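Side-chain contact in putative membrane protein COG4129 (PDB 3KMI), which is of unknown function but is probably part of a membrane exporter of aromatic acids, this chain being its C-terminal helical domain: residues A[133-136]-A[137-141]. Residues are numbered along the deposited sequence; the frame is centred on the assembly and turned at random.
Sequences KRLM and ISMKN
K133 and I137 meet one turn apart near the C-terminal end of helix 124-140, in an i to i+4 contact within the all-helical C-terminal domain. Four successive backbone bonds define the alpha-helical geometry: I137 N to K133 O, S138 N to R134 O, M139 N to L135 O and K140 N to M136 O. The bond from I137 N to K133 O, 3.0 Å long, is nearly straight, with an N-H...O angle of 165°; the second, from S138, is more bent at 147°. N141 is the first residue to leave helical backbone angles, and its N makes weak bonds back to I137 O and S138 O.

Side-chain carbons meet the preceding turn on two faces. On the exposed one, the I137 side chain leans back over that turn: with CG1 beside its own backbone N (chi1 -65°), CG1 comes 3.4 Å from K133 O. The apolar I137 CD1 lies 4.2 Å from K133 CE, at the edge of contact, the two chains crossing at an angle. On the buried face, L135 CD1 lies 4.4 Å from M139 CG, a loose apolar approach. There the selenomethionine M139 keeps CB and CG close to L135 O, CG at 3.5 Å, before its end turns away from that turn. L135 and M139 both also touch Q104 of helix 103-117 and L161 of helix 148-176, so this face joins the helix to two others.

At the helix end, K140 O accepts a weak hydrogen bond from R148 of the second subunit.

K140 CB lies against M136 O at 3.4 Å, a carbon beside the same carbonyl oxygen that accepts the K140 N-H.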
ATOM      1  N   LYS A 133       9.973  12.899  -3.623  1.00 12.56           N
ATOM      2  CA  LYS A 133      11.297  12.314  -3.716  1.00 14.34           C
ATOM      3  C   LYS A 133      12.303  13.199  -2.955  1.00 14.16           C
ATOM      4  O   LYS A 133      13.191  12.696  -2.259  1.00 14.40           O
ATOM      5  CB  LYS A 133      11.704  12.118  -5.182  1.00 14.99           C
ATOM      6  CG  LYS A 133      13.002  11.323  -5.345  1.00 18.42           C
ATOM      7  CD  LYS A 133      13.531  11.385  -6.764  1.00 22.41           C
ATOM      8  CE  LYS A 133      15.007  10.914  -6.833  1.00 24.42           C
ATOM      9  NZ  LYS A 133      15.152   9.670  -6.018  1.00 26.32           N
ATOM     10  N   ARG A 134      12.142  14.519  -3.068  1.00 14.06           N
ATOM     11  CA  ARG A 134      12.985  15.440  -2.327  1.00 13.79           C
ATOM     12  C   ARG A 134      12.862  15.280  -0.799  1.00 13.80           C
ATOM     13  O   ARG A 134      13.873  15.347  -0.077  1.00 12.95           O
ATOM     14  CB  ARG A 134      12.748  16.883  -2.789  1.00 14.14           C
ATOM     15  CG  ARG A 134      13.326  17.177  -4.186  1.00 15.11           C
ATOM     16  CD  ARG A 134      13.541  18.707  -4.397  1.00 19.39           C
ATOM     17  NE  ARG A 134      12.293  19.430  -4.126  1.00 18.19           N
ATOM     18  CZ  ARG A 134      11.328  19.642  -5.023  1.00 19.30           C
ATOM     19  NH1 ARG A 134      11.467  19.222  -6.278  1.00 21.46           N
ATOM     20  NH2 ARG A 134      10.228  20.298  -4.674  1.00 16.62           N
ATOM     21  N   LEU A 135      11.648  15.020  -0.310  1.00 13.31           N
ATOM     22  CA  LEU A 135      11.430  14.816   1.116  1.00 14.06           C
ATOM     23  C   LEU A 135      12.013  13.476   1.601  1.00 15.20           C
ATOM     24  O   LEU A 135      12.501  13.390   2.723  1.00 15.40           O
ATOM     25  CB  LEU A 135       9.936  14.895   1.456  1.00 13.85           C
ATOM     26  CG  LEU A 135       9.551  14.815   2.945  1.00 14.21           C
ATOM     27  CD1 LEU A 135      10.191  15.907   3.770  1.00 14.70           C
ATOM     28  CD2 LEU A 135       8.030  14.875   3.126  1.00 14.21           C
HETATM   29  N   MSE A 136      11.938  12.440   0.760  1.00 16.22           N
HETATM   30  CA  MSE A 136      12.541  11.131   1.066  1.00 17.12           C
HETATM   31  C   MSE A 136      14.056  11.304   1.212  1.00 17.58           C
HETATM   32  O   MSE A 136      14.649  10.817   2.177  1.00 17.35           O
HETATM   33  CB  MSE A 136      12.238  10.073  -0.024  1.00 17.22           C
HETATM   34  CG  MSE A 136      10.757   9.661  -0.225  1.00 19.97           C
HETATM   35 SE   MSE A 136      10.529   8.056  -1.353  0.40 24.96          SE
HETATM   36  CE  MSE A 136       8.573   7.764  -1.122  1.00 21.49           C
ATOM     37  N   ILE A 137      14.677  12.001   0.256  1.00 17.79           N
ATOM     38  CA  ILE A 137      16.134  12.226   0.300  1.00 18.47           C
ATOM     39  C   ILE A 137      16.517  13.035   1.540  1.00 19.10           C
ATOM     40  O   ILE A 137      17.519  12.737   2.193  1.00 18.75           O
ATOM     41  CB  ILE A 137      16.684  12.916  -0.993  1.00 18.73           C
ATOM     42  CG1 ILE A 137      16.517  12.004  -2.218  1.00 18.82           C
ATOM     43  CG2 ILE A 137      18.184  13.349  -0.828  1.00 18.38           C
ATOM     44  CD1 ILE A 137      16.816  12.715  -3.554  1.00 22.18           C
ATOM     45  N   SER A 138      15.697  14.032   1.874  1.00 19.90           N
ATOM     46  CA  SER A 138      15.972  14.923   3.004  1.00 20.76           C
ATOM     47  C   SER A 138      15.815  14.197   4.330  1.00 20.73           C
ATOM     48  O   SER A 138      16.628  14.378   5.229  1.00 20.79           O
ATOM     49  CB  SER A 138      15.084  16.177   2.954  1.00 21.35           C
ATOM     50  OG  SER A 138      14.987  16.819   4.219  1.00 22.48           O
HETATM   51  N   MSE A 139      14.770  13.383   4.459  1.00 20.82           N
HETATM   52  CA  MSE A 139      14.605  12.596   5.680  1.00 21.22           C
HETATM   53  C   MSE A 139      15.754  11.604   5.851  1.00 21.86           C
HETATM   54  O   MSE A 139      16.220  11.388   6.964  1.00 21.74           O
HETATM   55  CB  MSE A 139      13.273  11.856   5.701  1.00 20.85           C
HETATM   56  CG  MSE A 139      12.076  12.679   6.152  1.00 18.84           C
HETATM   57 SE   MSE A 139      10.550  11.501   6.208  0.40 16.94          SE
HETATM   58  CE  MSE A 139      11.355  10.198   7.445  1.00 15.55           C
ATOM     59  N   LYS A 140      16.199  11.012   4.745  1.00 23.04           N
ATOM     60  CA  LYS A 140      17.268  10.023   4.781  1.00 24.69           C
ATOM     61  C   LYS A 140      18.592  10.654   5.164  1.00 24.73           C
ATOM     62  O   LYS A 140      19.424  10.013   5.816  1.00 25.36           O
ATOM     63  CB  LYS A 140      17.410   9.293   3.439  1.00 25.30           C
ATOM     64  CG  LYS A 140      18.269   8.022   3.532  1.00 27.87           C
ATOM     65  CD  LYS A 140      18.698   7.475   2.172  1.00 30.42           C
ATOM     66  CE  LYS A 140      20.098   7.929   1.766  1.00 31.47           C
ATOM     67  NZ  LYS A 140      20.673   7.022   0.724  1.00 30.28           N
ATOM     68  N   ASN A 141      18.782  11.911   4.773  1.00 24.77           N
ATOM     69  CA  ASN A 141      20.079  12.580   4.930  1.00 25.06           C
ATOM     70  C   ASN A 141      20.207  13.456   6.180  1.00 24.66           C
ATOM     71  O   ASN A 141      21.134  14.245   6.305  1.00 25.41           O
ATOM     72  CB  ASN A 141      20.448  13.330   3.645  1.00 25.06           C
ATOM     73  CG  ASN A 141      20.850  12.381   2.505  1.00 26.57           C
ATOM     74  OD1 ASN A 141      20.763  11.146   2.620  1.00 26.53           O
ATOM     75  ND2 ASN A 141      21.313  12.962   1.404  1.00 28.58           N
TER